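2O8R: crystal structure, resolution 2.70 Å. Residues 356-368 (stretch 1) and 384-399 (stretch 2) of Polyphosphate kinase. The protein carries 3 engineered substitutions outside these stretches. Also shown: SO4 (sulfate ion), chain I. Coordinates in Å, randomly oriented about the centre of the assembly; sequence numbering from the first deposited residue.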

# COMPACT_ATOMS: atom_id res chain seq x y z
N TYR A 356 -14.79 12.80 -14.63
CA TYR A 356 -14.63 13.61 -15.82
C TYR A 356 -13.19 13.95 -16.15
O TYR A 356 -12.83 14.01 -17.31
CB TYR A 356 -15.50 14.86 -15.76
CG TYR A 356 -16.97 14.58 -15.95
CD1 TYR A 356 -17.89 14.86 -14.95
CD2 TYR A 356 -17.45 14.01 -17.14
CE1 TYR A 356 -19.24 14.60 -15.12
CE2 TYR A 356 -18.80 13.72 -17.32
CZ TYR A 356 -19.69 14.03 -16.31
OH TYR A 356 -21.04 13.77 -16.46
N VAL A 357 -12.37 14.15 -15.13
CA VAL A 357 -10.96 14.47 -15.36
C VAL A 357 -10.25 13.34 -16.11
O VAL A 357 -9.63 13.58 -17.16
CB VAL A 357 -10.24 14.83 -14.03
CG1 VAL A 357 -8.73 14.97 -14.24
CG2 VAL A 357 -10.83 16.10 -13.43
N VAL A 358 -10.37 12.12 -15.61
CA VAL A 358 -9.67 10.98 -16.22
C VAL A 358 -10.28 10.54 -17.57
O VAL A 358 -9.55 10.25 -18.51
CB VAL A 358 -9.55 9.80 -15.23
CG1 VAL A 358 -10.92 9.32 -14.80
CG2 VAL A 358 -8.75 8.66 -15.85
N ARG A 359 -11.61 10.52 -17.66
CA ARG A 359 -12.35 10.34 -18.91
C ARG A 359 -11.86 11.29 -20.01
O ARG A 359 -11.60 10.88 -21.15
CB ARG A 359 -13.81 10.64 -18.67
CG ARG A 359 -14.74 9.57 -19.12
CD ARG A 359 -15.49 9.06 -17.93
NE ARG A 359 -16.86 9.56 -17.78
CZ ARG A 359 -17.67 9.99 -18.74
NH1 ARG A 359 -18.89 10.40 -18.43
NH2 ARG A 359 -17.30 10.00 -20.02
N LEU A 360 -11.75 12.57 -19.65
CA LEU A 360 -11.24 13.58 -20.55
C LEU A 360 -9.81 13.26 -20.94
O LEU A 360 -9.47 13.23 -22.12
CB LEU A 360 -11.30 14.96 -19.89
CG LEU A 360 -11.12 16.07 -20.92
CD1 LEU A 360 -12.33 16.08 -21.83
CD2 LEU A 360 -10.94 17.40 -20.25
N LEU A 361 -8.99 12.98 -19.94
CA LEU A 361 -7.62 12.57 -20.19
C LEU A 361 -7.55 11.38 -21.13
O LEU A 361 -6.69 11.35 -22.02
CB LEU A 361 -6.89 12.26 -18.88
CG LEU A 361 -6.45 13.51 -18.12
CD1 LEU A 361 -5.87 13.13 -16.78
CD2 LEU A 361 -5.45 14.33 -18.93
N MSE A 362 -8.46 10.43 -20.98
CA MSE A 362 -8.49 9.25 -21.84
C MSE A 362 -8.92 9.58 -23.26
O MSE A 362 -8.37 9.03 -24.21
CB MSE A 362 -9.38 8.17 -21.26
CG MSE A 362 -8.79 7.45 -20.08
SE MSE A 362 -10.01 6.09 -19.40
CE MSE A 362 -11.18 7.14 -18.27
N GLU A 363 -9.90 10.47 -23.40
CA GLU A 363 -10.28 10.95 -24.73
C GLU A 363 -9.05 11.52 -25.39
O GLU A 363 -8.67 11.06 -26.47
CB GLU A 363 -11.40 12.00 -24.68
CG GLU A 363 -12.77 11.36 -24.65
CD GLU A 363 -13.92 12.32 -24.86
OE1 GLU A 363 -13.70 13.50 -25.22
OE2 GLU A 363 -15.08 11.88 -24.66
N ALA A 364 -8.42 12.47 -24.71
CA ALA A 364 -7.21 13.15 -25.20
C ALA A 364 -6.09 12.19 -25.56
O ALA A 364 -5.29 12.48 -26.45
CB ALA A 364 -6.72 14.15 -24.16
N ALA A 365 -6.04 11.05 -24.87
CA ALA A 365 -4.97 10.08 -25.08
C ALA A 365 -4.98 9.56 -26.51
O ALA A 365 -3.96 9.58 -27.19
CB ALA A 365 -5.08 8.94 -24.09
N ILE A 366 -6.15 9.13 -26.98
CA ILE A 366 -6.27 8.53 -28.30
C ILE A 366 -6.74 9.49 -29.40
O ILE A 366 -7.07 9.06 -30.51
CB ILE A 366 -7.15 7.26 -28.28
CG1 ILE A 366 -8.55 7.58 -27.75
CG2 ILE A 366 -6.49 6.16 -27.45
CD1 ILE A 366 -9.60 6.58 -28.20
N SER A 367 -6.77 10.79 -29.10
CA SER A 367 -7.15 11.78 -30.11
C SER A 367 -5.96 12.29 -30.92
O SER A 367 -5.01 12.83 -30.35
CB SER A 367 -7.87 12.97 -29.49
OG SER A 367 -7.83 14.07 -30.39
N PRO A 368 -6.04 12.16 -32.25
CA PRO A 368 -5.09 12.74 -33.22
C PRO A 368 -4.85 14.25 -33.06
O PRO A 368 -3.77 14.73 -33.38
CB PRO A 368 -5.77 12.48 -34.57
CG PRO A 368 -7.18 12.08 -34.25
CD PRO A 368 -7.09 11.39 -32.94
S SO4 I . -18.93 7.53 -15.24
O1 SO4 I . -19.96 7.11 -16.19
O2 SO4 I . -19.56 8.13 -14.07
O3 SO4 I . -18.16 6.36 -14.82
O4 SO4 I . -18.06 8.49 -15.88
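Stretch 2 (384-399) SSIISALEAAAQSGKK

The two stretches of this polyphosphate kinase form a close, nearly parallel helix pair, packed through apolar side chains that shorten to alanine toward the C-terminal end and closed at that end by one lysine hydrogen bond. Helix 385-395 runs in the same direction as helix 356-365, with 10° between their axes and a closest approach of 8.6 Å. Ser-384 precedes the second helix as its N-cap, its OG accepting a weak bond from Ile-387 N at 3.5 Å.

The close spacing of the two helices illustrates a general rule: helices come close where the side chains between them are short. At the N-terminal end most of the contacts are made by branched side chains. Ile-386 CD1 meets Val-357 CG1 at 3.8 Å and its CG2 meets Leu-361 CD1 at 3.9 Å; the exception is Ser-385, whose CB lies 3.7 Å from Val-358 CG2. One turn on, the methyl of Ala-389 points toward stretch 1, its CB 3.8 Å from both Leu-361 CB and Met-362 CG. Farther along, alanine lies beside alanine: Ala-393 CB is 4.1 Å from Ala-365 CB, and the CA atoms of these two residues are only 4.3 Å apart.

Beyond the second helix, the chain turns through Gly-397, whose phi is positive, and Lys-398 reaches back. Its NZ donates to Ala-365 O at 2.8 Å, using a carbonyl near the end of the first helix.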

# COMPACT_ATOMS: atom_id res chain seq x y z
N SER A 384 -2.39 5.57 -10.21
CA SER A 384 -3.76 6.06 -10.40
C SER A 384 -4.21 6.04 -11.86
O SER A 384 -3.39 6.10 -12.78
CB SER A 384 -3.92 7.47 -9.83
OG SER A 384 -2.93 8.36 -10.34
N SER A 385 -5.53 5.96 -12.05
CA SER A 385 -6.22 6.16 -13.33
C SER A 385 -5.65 7.30 -14.15
O SER A 385 -5.38 7.16 -15.34
CB SER A 385 -7.67 6.49 -13.04
OG SER A 385 -8.26 5.43 -12.32
N ILE A 386 -5.48 8.43 -13.49
CA ILE A 386 -4.86 9.58 -14.11
C ILE A 386 -3.46 9.26 -14.64
O ILE A 386 -3.20 9.47 -15.83
CB ILE A 386 -4.92 10.79 -13.17
CG1 ILE A 386 -6.35 11.34 -13.19
CG2 ILE A 386 -3.95 11.88 -13.61
CD1 ILE A 386 -6.58 12.49 -12.27
N ILE A 387 -2.59 8.69 -13.78
CA ILE A 387 -1.26 8.24 -14.24
C ILE A 387 -1.40 7.31 -15.46
O ILE A 387 -0.70 7.46 -16.46
CB ILE A 387 -0.44 7.51 -13.16
CG1 ILE A 387 -0.23 8.35 -11.89
CG2 ILE A 387 0.89 7.05 -13.73
CD1 ILE A 387 0.35 9.71 -12.12
N SER A 388 -2.35 6.39 -15.38
CA SER A 388 -2.56 5.44 -16.45
C SER A 388 -2.98 6.12 -17.75
O SER A 388 -2.42 5.83 -18.81
CB SER A 388 -3.59 4.41 -16.02
OG SER A 388 -2.96 3.39 -15.25
N ALA A 389 -3.95 7.02 -17.66
CA ALA A 389 -4.39 7.77 -18.83
C ALA A 389 -3.22 8.55 -19.41
O ALA A 389 -3.04 8.60 -20.62
CB ALA A 389 -5.55 8.69 -18.50
N LEU A 390 -2.41 9.14 -18.53
CA LEU A 390 -1.24 9.91 -18.96
C LEU A 390 -0.19 9.02 -19.62
O LEU A 390 0.40 9.41 -20.62
CB LEU A 390 -0.63 10.66 -17.78
CG LEU A 390 -1.44 11.82 -17.20
CD1 LEU A 390 -0.80 12.23 -15.91
CD2 LEU A 390 -1.55 13.01 -18.15
N GLU A 391 0.06 7.85 -19.05
CA GLU A 391 1.00 6.89 -19.63
C GLU A 391 0.59 6.52 -21.05
O GLU A 391 1.41 6.58 -21.97
CB GLU A 391 1.14 5.64 -18.75
CG GLU A 391 2.05 5.83 -17.55
CD GLU A 391 2.52 4.52 -16.93
OE1 GLU A 391 2.40 3.46 -17.58
OE2 GLU A 391 3.02 4.55 -15.78
N ALA A 392 -0.68 6.15 -21.23
CA ALA A 392 -1.25 5.90 -22.55
C ALA A 392 -0.95 7.03 -23.54
O ALA A 392 -0.56 6.78 -24.68
CB ALA A 392 -2.77 5.69 -22.44
N ALA A 393 -1.11 8.27 -23.08
CA ALA A 393 -0.93 9.43 -23.93
C ALA A 393 0.53 9.58 -24.34
O ALA A 393 0.82 9.85 -25.50
CB ALA A 393 -1.41 10.67 -23.24
N ALA A 394 1.43 9.38 -23.38
CA ALA A 394 2.87 9.52 -23.64
C ALA A 394 3.36 8.41 -24.56
O ALA A 394 4.27 8.63 -25.37
CB ALA A 394 3.64 9.51 -22.34
N GLN A 395 2.74 7.24 -24.45
CA GLN A 395 3.03 6.13 -25.33
C GLN A 395 2.42 6.34 -26.71
O GLN A 395 2.90 5.80 -27.69
CB GLN A 395 2.53 4.83 -24.72
CG GLN A 395 3.31 4.42 -23.47
CD GLN A 395 2.59 3.39 -22.63
OE1 GLN A 395 1.69 2.69 -23.11
NE2 GLN A 395 2.98 3.27 -21.37
N SER A 396 1.37 7.16 -26.77
CA SER A 396 0.78 7.58 -28.04
C SER A 396 1.52 8.76 -28.65
O SER A 396 1.00 9.42 -29.54
CB SER A 396 -0.68 7.97 -27.87
OG SER A 396 -1.53 7.03 -28.50
N GLY A 397 2.72 9.04 -28.14
CA GLY A 397 3.60 10.04 -28.74
C GLY A 397 3.41 11.48 -28.29
O GLY A 397 4.22 12.34 -28.62
N LYS A 398 2.35 11.74 -27.54
CA LYS A 398 1.99 13.10 -27.16
C LYS A 398 2.88 13.59 -26.03
O LYS A 398 3.23 12.82 -25.13
CB LYS A 398 0.53 13.17 -26.72
CG LYS A 398 -0.37 12.18 -27.44
CD LYS A 398 -1.82 12.61 -27.40
CE LYS A 398 -2.50 12.24 -28.71
NZ LYS A 398 -2.32 10.80 -29.06
N LYS A 399 3.25 14.87 -26.08
CA LYS A 399 4.06 15.49 -25.03
C LYS A 399 3.36 15.51 -23.67
O LYS A 399 2.32 16.14 -23.52
CB LYS A 399 4.43 16.90 -25.45
CG LYS A 399 5.42 16.98 -26.59
CD LYS A 399 6.04 18.36 -26.66
CE LYS A 399 7.07 18.45 -27.77
NZ LYS A 399 7.71 19.79 -27.79